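Local coordinates for methyltransferase (Pectobacterium atrosepticum SCRI1043, PDB 2P7I), which probably transfers methyl groups from S-adenosylmethionine to a substrate not yet identified, as a member of the Rossmann-like methyltransferase superfamily, at residues B[41-52]-B[60-71]. Residues are numbered along the deposited sequence; the frame is centred on the assembly and turned at random.
Sequences FRPGNLLELGSF and LQEHFNDITCVE
Leu60, at the end of the helix in the first beta-alpha-beta unit of a Rossmann-like methyltransferase fold, meets Leu46 of the unit's first strand; the right-handed crossover sets strands 46-49 and 67-71 side by side and parallel. Leu60 CD1 lies 3.9 Å from Leu46 CD2, while its CD2 leans toward the Phe41 ring. His63 turns a ring face to Phe41 CE2. Phe64 then wedges in edge-first, its CE2 over the centre of the Phe41 ring in a T-shaped pair with planes at 87°. One face of Phe64 receives Leu46 CB, a CH-pi contact 4.1 Å from the ring centroid, and its edge meets the carbonyl oxygens of Arg42 and Gly44. Asp66 opens the parallel ladder by accepting Leu46 N at its carbonyl; its OD2 forms a salt bridge with Arg102. Thr68 uses both backbone groups, its N giving to Leu46 O and its O taking a nearly straight bond from Glu48 N (2.7 Å, 173°). On the sheet face that also carries Leu46, Cys69 SG stands 3.8 Å from Glu48 OE1, which is hydrogen-bonded to Thr57. Val70 O is gripped twice, by Gly50 N at 2.8 Å and by Ser51 N from above the carbonyl plane. In related methyltransferases this glycine-containing turn lines the S-adenosylmethionine site, and probably does here. Glu71, bent at chi2 (49°), brings OE1 back to Phe52 N, which meets it 2.8 Å away from above the carboxylate plane, while OE2 reaches Ser73 N.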
# COMPACT_ATOMS: atom_id res chain seq x y z
N PHE B 41 5.58 -7.57 -25.52
CA PHE B 41 5.14 -7.98 -26.85
C PHE B 41 6.04 -9.09 -27.39
O PHE B 41 7.26 -9.06 -27.20
CB PHE B 41 5.15 -6.83 -27.84
CG PHE B 41 3.96 -5.89 -27.75
CD1 PHE B 41 2.67 -6.34 -27.50
CD2 PHE B 41 4.14 -4.53 -28.01
CE1 PHE B 41 1.59 -5.44 -27.48
CE2 PHE B 41 3.09 -3.64 -27.98
CZ PHE B 41 1.81 -4.09 -27.71
N ARG B 42 5.40 -10.09 -27.99
CA ARG B 42 6.08 -11.16 -28.70
C ARG B 42 6.18 -10.84 -30.18
O ARG B 42 5.29 -10.22 -30.75
CB ARG B 42 5.24 -12.43 -28.61
CG ARG B 42 4.91 -12.91 -27.23
CD ARG B 42 6.04 -13.66 -26.65
NE ARG B 42 6.34 -14.76 -27.54
CZ ARG B 42 7.52 -15.35 -27.64
NH1 ARG B 42 8.54 -14.97 -26.87
NH2 ARG B 42 7.67 -16.33 -28.52
N PRO B 43 7.24 -11.33 -30.84
CA PRO B 43 7.27 -11.13 -32.31
C PRO B 43 6.17 -11.95 -32.93
O PRO B 43 5.80 -12.98 -32.37
CB PRO B 43 8.64 -11.69 -32.71
CG PRO B 43 9.03 -12.64 -31.56
CD PRO B 43 8.39 -12.09 -30.33
N GLY B 44 5.61 -11.48 -34.03
CA GLY B 44 4.61 -12.27 -34.75
C GLY B 44 3.39 -11.43 -34.96
O GLY B 44 3.51 -10.26 -35.21
N ASN B 45 2.22 -12.02 -34.80
CA ASN B 45 0.97 -11.32 -35.07
C ASN B 45 0.22 -10.92 -33.79
O ASN B 45 0.60 -11.29 -32.70
CB ASN B 45 0.08 -12.17 -35.98
CG ASN B 45 -0.33 -13.47 -35.34
OD1 ASN B 45 0.01 -13.73 -34.18
ND2 ASN B 45 -1.10 -14.26 -36.05
N LEU B 46 -0.85 -10.16 -33.95
CA LEU B 46 -1.65 -9.74 -32.82
C LEU B 46 -3.12 -9.92 -33.12
O LEU B 46 -3.56 -9.74 -34.26
CB LEU B 46 -1.35 -8.28 -32.48
CG LEU B 46 -2.10 -7.68 -31.28
CD1 LEU B 46 -1.22 -6.76 -30.47
CD2 LEU B 46 -3.33 -6.97 -31.76
N LEU B 47 -3.87 -10.30 -32.09
CA LEU B 47 -5.32 -10.37 -32.12
C LEU B 47 -5.88 -9.34 -31.12
O LEU B 47 -5.51 -9.37 -29.95
CB LEU B 47 -5.80 -11.78 -31.75
CG LEU B 47 -7.31 -12.04 -31.60
CD1 LEU B 47 -8.12 -11.90 -32.89
CD2 LEU B 47 -7.52 -13.46 -30.97
N GLU B 48 -6.76 -8.46 -31.59
CA GLU B 48 -7.42 -7.46 -30.74
C GLU B 48 -8.89 -7.82 -30.59
O GLU B 48 -9.68 -7.73 -31.55
CB GLU B 48 -7.25 -6.03 -31.27
CG GLU B 48 -7.95 -5.00 -30.39
CD GLU B 48 -7.93 -3.57 -30.92
OE1 GLU B 48 -7.70 -3.34 -32.12
OE2 GLU B 48 -8.20 -2.67 -30.09
N LEU B 49 -9.24 -8.28 -29.40
CA LEU B 49 -10.60 -8.69 -29.09
C LEU B 49 -11.39 -7.50 -28.59
O LEU B 49 -11.03 -6.89 -27.59
CB LEU B 49 -10.58 -9.81 -28.05
CG LEU B 49 -9.99 -11.12 -28.57
CD1 LEU B 49 -9.77 -12.12 -27.44
CD2 LEU B 49 -10.92 -11.67 -29.66
N GLY B 50 -12.47 -7.17 -29.29
CA GLY B 50 -13.31 -6.01 -28.96
C GLY B 50 -12.71 -4.72 -29.47
O GLY B 50 -12.49 -3.80 -28.71
N SER B 51 -12.44 -4.66 -30.76
CA SER B 51 -11.67 -3.55 -31.35
C SER B 51 -12.51 -2.28 -31.53
O SER B 51 -11.98 -1.19 -31.82
CB SER B 51 -11.07 -3.99 -32.67
OG SER B 51 -12.02 -4.72 -33.43
N PHE B 52 -13.82 -2.45 -31.42
CA PHE B 52 -14.77 -1.35 -31.61
C PHE B 52 -14.45 -0.47 -32.83
O PHE B 52 -14.33 -1.00 -33.95
CB PHE B 52 -14.86 -0.57 -30.30
CG PHE B 52 -16.13 0.21 -30.14
CD1 PHE B 52 -17.38 -0.41 -30.34
CD2 PHE B 52 -16.10 1.54 -29.77
CE1 PHE B 52 -18.56 0.30 -30.18
CE2 PHE B 52 -17.26 2.25 -29.62
CZ PHE B 52 -18.50 1.62 -29.82
N LEU B 60 -1.76 0.24 -31.84
CA LEU B 60 -1.17 -1.07 -32.02
C LEU B 60 -0.51 -1.25 -33.39
O LEU B 60 0.49 -1.97 -33.52
CB LEU B 60 -2.24 -2.13 -31.79
CG LEU B 60 -2.74 -2.28 -30.35
CD1 LEU B 60 -3.81 -3.36 -30.35
CD2 LEU B 60 -1.57 -2.57 -29.35
N GLN B 61 -1.06 -0.59 -34.41
CA GLN B 61 -0.48 -0.59 -35.75
C GLN B 61 0.93 -0.01 -35.82
O GLN B 61 1.70 -0.33 -36.74
CB GLN B 61 -1.38 0.16 -36.73
CG GLN B 61 -2.61 -0.61 -37.13
CD GLN B 61 -3.37 0.05 -38.26
OE1 GLN B 61 -4.03 1.08 -38.07
NE2 GLN B 61 -3.26 -0.52 -39.46
N GLU B 62 1.29 0.84 -34.86
CA GLU B 62 2.67 1.28 -34.76
C GLU B 62 3.59 0.13 -34.35
O GLU B 62 4.80 0.24 -34.50
CB GLU B 62 2.82 2.45 -33.78
CG GLU B 62 1.98 3.67 -34.14
CD GLU B 62 2.12 4.06 -35.62
OE1 GLU B 62 3.27 4.25 -36.08
OE2 GLU B 62 1.08 4.14 -36.31
N HIS B 63 3.05 -0.98 -33.85
CA HIS B 63 3.87 -2.09 -33.38
C HIS B 63 3.79 -3.37 -34.18
O HIS B 63 4.70 -4.20 -34.10
CB HIS B 63 3.53 -2.38 -31.92
CG HIS B 63 4.02 -1.32 -30.99
ND1 HIS B 63 3.33 -0.14 -30.80
CD2 HIS B 63 5.15 -1.23 -30.26
CE1 HIS B 63 4.01 0.63 -29.97
NE2 HIS B 63 5.12 -0.01 -29.63
N PHE B 64 2.69 -3.57 -34.91
CA PHE B 64 2.42 -4.81 -35.59
C PHE B 64 1.83 -4.47 -36.95
O PHE B 64 0.96 -3.64 -37.03
CB PHE B 64 1.40 -5.65 -34.81
CG PHE B 64 1.93 -6.18 -33.53
CD1 PHE B 64 2.61 -7.38 -33.50
CD2 PHE B 64 1.73 -5.49 -32.35
CE1 PHE B 64 3.10 -7.87 -32.31
CE2 PHE B 64 2.22 -5.98 -31.17
CZ PHE B 64 2.90 -7.17 -31.16
N ASN B 65 2.31 -5.14 -37.99
CA ASN B 65 1.66 -5.06 -39.30
C ASN B 65 0.53 -6.08 -39.53
O ASN B 65 -0.25 -5.96 -40.47
CB ASN B 65 2.70 -5.18 -40.43
CG ASN B 65 3.55 -6.46 -40.34
OD1 ASN B 65 3.22 -7.41 -39.62
ND2 ASN B 65 4.66 -6.47 -41.07
N ASP B 66 0.48 -7.13 -38.71
CA ASP B 66 -0.49 -8.19 -38.92
C ASP B 66 -1.37 -8.27 -37.70
O ASP B 66 -1.00 -8.90 -36.72
CB ASP B 66 0.22 -9.51 -39.17
CG ASP B 66 -0.73 -10.65 -39.44
OD1 ASP B 66 -1.98 -10.43 -39.43
OD2 ASP B 66 -0.23 -11.78 -39.68
N ILE B 67 -2.51 -7.59 -37.80
CA ILE B 67 -3.46 -7.46 -36.70
C ILE B 67 -4.79 -7.99 -37.16
O ILE B 67 -5.23 -7.71 -38.25
CB ILE B 67 -3.66 -5.99 -36.27
CG1 ILE B 67 -2.35 -5.40 -35.74
CG2 ILE B 67 -4.72 -5.91 -35.19
CD1 ILE B 67 -2.41 -3.90 -35.42
N THR B 68 -5.41 -8.78 -36.29
CA THR B 68 -6.74 -9.32 -36.54
C THR B 68 -7.63 -8.72 -35.47
O THR B 68 -7.26 -8.69 -34.28
CB THR B 68 -6.73 -10.85 -36.49
OG1 THR B 68 -5.85 -11.34 -37.50
CG2 THR B 68 -8.13 -11.44 -36.68
N CYS B 69 -8.78 -8.20 -35.90
CA CYS B 69 -9.68 -7.45 -35.04
C CYS B 69 -11.04 -8.10 -35.03
O CYS B 69 -11.66 -8.21 -36.09
CB CYS B 69 -9.87 -6.02 -35.55
SG CYS B 69 -8.45 -4.93 -35.45
N VAL B 70 -11.51 -8.48 -33.85
CA VAL B 70 -12.83 -9.06 -33.67
C VAL B 70 -13.71 -8.05 -32.96
O VAL B 70 -13.35 -7.54 -31.88
CB VAL B 70 -12.80 -10.38 -32.86
CG1 VAL B 70 -14.19 -10.97 -32.72
CG2 VAL B 70 -11.89 -11.39 -33.51
N GLU B 71 -14.85 -7.76 -33.56
CA GLU B 71 -15.80 -6.77 -33.06
C GLU B 71 -17.19 -7.20 -33.45
O GLU B 71 -17.40 -7.62 -34.59
CB GLU B 71 -15.48 -5.40 -33.64
CG GLU B 71 -16.49 -4.30 -33.32
CD GLU B 71 -16.85 -4.20 -31.85
OE1 GLU B 71 -15.95 -4.29 -30.98
OE2 GLU B 71 -18.04 -4.02 -31.56
O HOH W 1 2.60 -8.35 -37.13
O HOH W 2 -3.25 -11.24 -36.77